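ABC-type amino acid transport system, periplasmic component (Caldanaerobacter subterraneus subsp. tengcongensis MB4, PDB 4YMX) binds arginine as the periplasmic-type substrate-binding component of an amino acid ABC transporter, which probably hands the captured amino acid to its membrane partner. Local coordinates at residues Ser126-Val132 / Asp188-Asp194. Residues are numbered along the deposited sequence; the frame is centred on the assembly and turned at random.
With ARG (arginine), chain C.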
ATOM      1  N   SER A 126       0.297  -3.433   9.226  1.00  6.36           N
ATOM      2  CA  SER A 126       1.203  -3.844   8.156  1.00  4.88           C
ATOM      3  C   SER A 126       2.608  -4.075   8.695  1.00  5.76           C
ATOM      4  O   SER A 126       2.952  -3.620   9.798  1.00  7.81           O
ATOM      5  CB  SER A 126       1.233  -2.821   7.005  1.00  6.41           C
ATOM      6  OG  SER A 126       1.765  -1.580   7.434  1.00  7.48           O
ATOM      7  N   ARG A 127       3.413  -4.788   7.908  0.52  6.00           N
ATOM      8  CA  ARG A 127       4.779  -5.137   8.269  0.52  6.12           C
ATOM      9  C   ARG A 127       5.666  -5.086   7.026  0.52  5.58           C
ATOM     10  O   ARG A 127       5.298  -5.609   5.979  0.52  6.46           O
ATOM     11  CB  ARG A 127       4.811  -6.551   8.860  0.52  8.18           C
ATOM     12  CG  ARG A 127       6.200  -7.057   9.239  0.52 10.17           C
ATOM     13  CD  ARG A 127       6.212  -8.574   9.412  0.52 11.94           C
ATOM     14  NE  ARG A 127       5.238  -9.032  10.400  0.52 18.28           N
ATOM     15  CZ  ARG A 127       5.470  -9.086  11.709  0.52 24.28           C
ATOM     16  NH1 ARG A 127       6.645  -8.705  12.193  0.52 28.51           N
ATOM     17  NH2 ARG A 127       4.528  -9.519  12.535  0.52 31.07           N
ATOM     18  N   GLN A 128       6.831  -4.454   7.148  1.00  5.69           N
ATOM     19  CA  GLN A 128       7.827  -4.451   6.075  1.00  4.57           C
ATOM     20  C   GLN A 128       8.588  -5.763   6.066  1.00  4.81           C
ATOM     21  O   GLN A 128       8.966  -6.282   7.124  1.00  7.54           O
ATOM     22  CB  GLN A 128       8.831  -3.308   6.271  1.00  4.91           C
ATOM     23  CG  GLN A 128       8.200  -1.937   6.273  1.00  6.09           C
ATOM     24  CD  GLN A 128       7.491  -1.635   4.976  1.00 10.68           C
ATOM     25  OE1 GLN A 128       8.067  -1.771   3.895  1.00  7.00           O
ATOM     26  NE2 GLN A 128       6.227  -1.233   5.073  1.00 15.48           N
ATOM     27  N   VAL A 129       8.822  -6.288   4.869  1.00  4.26           N
ATOM     28  CA  VAL A 129       9.659  -7.462   4.705  1.00  3.21           C
ATOM     29  C   VAL A 129      10.618  -7.255   3.539  1.00  3.56           C
ATOM     30  O   VAL A 129      10.543  -6.268   2.813  1.00  4.48           O
ATOM     31  CB  VAL A 129       8.839  -8.745   4.453  1.00  3.94           C
ATOM     32  CG1 VAL A 129       7.803  -8.963   5.558  1.00  5.23           C
ATOM     33  CG2 VAL A 129       8.186  -8.724   3.074  1.00  5.93           C
ATOM     34  N   VAL A 130      11.527  -8.202   3.372  1.00  4.89           N
ATOM     35  CA  VAL A 130      12.452  -8.198   2.254  1.00  4.87           C
ATOM     36  C   VAL A 130      12.115  -9.374   1.334  1.00  5.61           C
ATOM     37  O   VAL A 130      11.824 -10.476   1.801  1.00  8.36           O
ATOM     38  CB  VAL A 130      13.899  -8.294   2.758  1.00  6.69           C
ATOM     39  CG1 VAL A 130      14.864  -8.474   1.590  1.00 12.38           C
ATOM     40  CG2 VAL A 130      14.260  -7.046   3.570  1.00  9.66           C
ATOM     41  N   VAL A 131      12.102  -9.129   0.029  1.00  4.64           N
ATOM     42  CA  VAL A 131      11.912 -10.188  -0.951  1.00  5.10           C
ATOM     43  C   VAL A 131      13.213 -10.397  -1.724  1.00  5.29           C
ATOM     44  O   VAL A 131      13.849  -9.431  -2.153  1.00  4.85           O
ATOM     45  CB  VAL A 131      10.781  -9.850  -1.959  1.00  5.59           C
ATOM     46  CG1 VAL A 131      10.581 -11.004  -2.940  1.00  6.57           C
ATOM     47  CG2 VAL A 131       9.478  -9.546  -1.230  1.00  8.39           C
ATOM     48  N   VAL A 132      13.615 -11.656  -1.881  1.00  5.67           N
ATOM     49  CA  VAL A 132      14.815 -12.020  -2.640  1.00  5.96           C
ATOM     50  C   VAL A 132      14.498 -13.240  -3.495  1.00  5.66           C
ATOM     51  O   VAL A 132      13.461 -13.876  -3.306  1.00  5.49           O
ATOM     52  CB  VAL A 132      16.017 -12.344  -1.707  1.00  5.72           C
ATOM     53  CG1 VAL A 132      16.404 -11.122  -0.882  1.00  7.36           C
ATOM     54  CG2 VAL A 132      15.704 -13.540  -0.811  1.00  7.29           C
ATOM     55  N   ASP A 188      19.009  -6.664  -5.916  1.00  5.92           N
ATOM     56  CA  ASP A 188      19.345  -7.793  -5.068  1.00  5.99           C
ATOM     57  C   ASP A 188      18.189  -8.135  -4.150  1.00  4.67           C
ATOM     58  O   ASP A 188      18.073  -9.269  -3.679  1.00  7.91           O
ATOM     59  CB  ASP A 188      20.575  -7.458  -4.217  1.00  5.35           C
ATOM     60  CG  ASP A 188      21.807  -7.188  -5.053  1.00  8.90           C
ATOM     61  OD1 ASP A 188      22.206  -8.081  -5.826  1.00 15.23           O
ATOM     62  OD2 ASP A 188      22.372  -6.087  -4.941  1.00  9.94           O
ATOM     63  N   ALA A 189      17.328  -7.155  -3.889  1.00  4.85           N
ATOM     64  CA  ALA A 189      16.220  -7.367  -2.970  1.00  4.12           C
ATOM     65  C   ALA A 189      15.177  -6.283  -3.165  1.00  4.59           C
ATOM     66  O   ALA A 189      15.458  -5.243  -3.760  1.00  5.90           O
ATOM     67  CB  ALA A 189      16.720  -7.349  -1.526  1.00  6.35           C
ATOM     68  N   ILE A 190      13.968  -6.554  -2.685  1.00  4.56           N
ATOM     69  CA  ILE A 190      12.891  -5.574  -2.642  1.00  3.77           C
ATOM     70  C   ILE A 190      12.489  -5.367  -1.182  1.00  5.40           C
ATOM     71  O   ILE A 190      12.474  -6.318  -0.408  1.00  4.83           O
ATOM     72  CB  ILE A 190      11.648  -6.099  -3.381  1.00  4.55           C
ATOM     73  CG1 ILE A 190      11.966  -6.455  -4.832  1.00  5.04           C
ATOM     74  CG2 ILE A 190      10.497  -5.097  -3.307  1.00  7.11           C
ATOM     75  CD1 ILE A 190      10.838  -7.241  -5.507  1.00  6.30           C
ATOM     76  N   VAL A 191      12.144  -4.140  -0.800  1.00  4.31           N
ATOM     77  CA  VAL A 191      11.478  -3.926   0.484  1.00  4.17           C
ATOM     78  C   VAL A 191      10.038  -3.527   0.220  1.00  4.73           C
ATOM     79  O   VAL A 191       9.777  -2.581  -0.526  1.00  4.94           O
ATOM     80  CB  VAL A 191      12.169  -2.833   1.334  1.00  5.47           C
ATOM     81  CG1 VAL A 191      11.387  -2.585   2.621  1.00  5.69           C
ATOM     82  CG2 VAL A 191      13.602  -3.243   1.658  1.00  7.29           C
ATOM     83  N   VAL A 192       9.102  -4.260   0.816  1.00  4.11           N
ATOM     84  CA  VAL A 192       7.679  -4.086   0.528  1.00  4.40           C
ATOM     85  C   VAL A 192       6.888  -4.747   1.643  1.00  5.16           C
ATOM     86  O   VAL A 192       7.443  -5.537   2.399  1.00  5.39           O
ATOM     87  CB  VAL A 192       7.329  -4.683  -0.871  1.00  4.58           C
ATOM     88  CG1 VAL A 192       7.388  -6.206  -0.847  1.00  6.83           C
ATOM     89  CG2 VAL A 192       5.968  -4.196  -1.370  1.00  7.38           C
ATOM     90  N   GLU A 193       5.607  -4.408   1.774  1.00  4.32           N
ATOM     91  CA  GLU A 193       4.789  -4.989   2.824  1.00  5.83           C
ATOM     92  C   GLU A 193       4.550  -6.475   2.611  1.00  5.35           C
ATOM     93  O   GLU A 193       4.425  -6.948   1.473  1.00  5.72           O
ATOM     94  CB  GLU A 193       3.466  -4.235   2.965  1.00 14.50           C
ATOM     95  CG  GLU A 193       3.523  -3.145   4.005  1.00 27.19           C
ATOM     96  CD  GLU A 193       2.912  -1.858   3.526  1.00 15.59           C
ATOM     97  OE1 GLU A 193       3.636  -1.040   2.932  1.00 22.94           O
ATOM     98  OE2 GLU A 193       1.704  -1.662   3.757  1.00 18.47           O
ATOM     99  N   ASP A 194       4.476  -7.187   3.729  1.00  4.93           N
ATOM    100  CA  ASP A 194       4.334  -8.640   3.769  1.00  5.99           C
ATOM    101  C   ASP A 194       3.149  -9.154   2.959  1.00  4.32           C
ATOM    102  O   ASP A 194       3.285 -10.048   2.131  1.00  6.18           O
ATOM    103  CB  ASP A 194       4.177  -9.076   5.233  1.00  5.31           C
ATOM    104  CG  ASP A 194       4.120 -10.587   5.403  1.00  6.30           C
ATOM    105  OD1 ASP A 194       4.730 -11.312   4.596  1.00  7.99           O
ATOM    106  OD2 ASP A 194       3.466 -11.042   6.370  1.00 11.02           O
TER
HETATM  107  N   ARG C 301       2.448   1.451   3.451  1.00  6.13           N
HETATM  108  CA  ARG C 301       3.525   2.081   2.642  1.00  5.86           C
HETATM  109  C   ARG C 301       3.438   3.594   2.717  1.00 10.50           C
HETATM  110  O   ARG C 301       2.481   4.142   3.261  1.00  8.21           O
HETATM  111  CB  ARG C 301       3.430   1.625   1.185  1.00  6.19           C
HETATM  112  CG  ARG C 301       2.073   1.862   0.552  1.00  4.93           C
HETATM  113  CD  ARG C 301       2.113   1.652  -0.953  1.00  3.73           C
HETATM  114  NE  ARG C 301       0.769   1.556  -1.505  1.00  3.96           N
HETATM  115  CZ  ARG C 301       0.495   1.368  -2.790  1.00  5.34           C
HETATM  116  NH1 ARG C 301       1.466   1.259  -3.681  1.00  4.97           N
HETATM  117  NH2 ARG C 301      -0.763   1.297  -3.182  1.00  4.71           N
HETATM  118  OXT ARG C 301       4.326   4.295   2.235  1.00  7.58           O
HETATM  119  O   HOH W   1       0.788   0.047   5.568  1.00  9.73           O
HETATM  120  O   HOH W   2       2.745  -9.668   8.673  1.00 24.15           O
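Val129 and Val131 exchange backbone hydrogen bonds with Val192 and Ile190, zipping strands 128-132 and 189-193 together as antiparallel neighbours. Four such bonds form two pairs, the tighter one built from Val131 N to Ile190 O and Ile190 N to Val131 O, each 2.9 Å. Beta-branched residues suit this extended backbone and clothe both faces. On one, Val131 CG2 lies 4.0 Å from Val192 CG1, and helices 175-183 and 194-201 cover the layer; on the other, Val130 CG1 packs against Ala189 CB at 3.8 Å, the small methyl allowing close approach.

Past this apolar centre the ladder runs on, but the side chains become polar. Asp194 N, opening helix 194-201, donates to Arg127 O at 2.9 Å almost straight in line with the carbonyl. Asp194 CB rests 3.6 Å from Val129 CG1, while OD1 bonds Tyr211. Towards solvent, a water lying in the guanidinium plane joins Asp194 OD2 to Arg127 NE, whose charged groups are not in direct contact.

Glu193 OE1, just before the helix, accepts a hydrogen bond from N of the bound arginine at 2.8 Å; an anionic side chain suits that probably cationic group. Gln128, bent at chi2 (-60°), brings NE2 to the same OE1 in a weak 3.4 Å bond, the amide plane turned 58° from the carboxylate, while its OE1 bonds Ser157. A second water links Glu193 OE2 to Ser126 OG, which Gly221 N also holds. A strand end delivering a ligand-binding acid at a helix start fits the alpha/beta lobe of a family 3 solute-binding protein, with the bound arginine beyond the C-terminal end of a central strand.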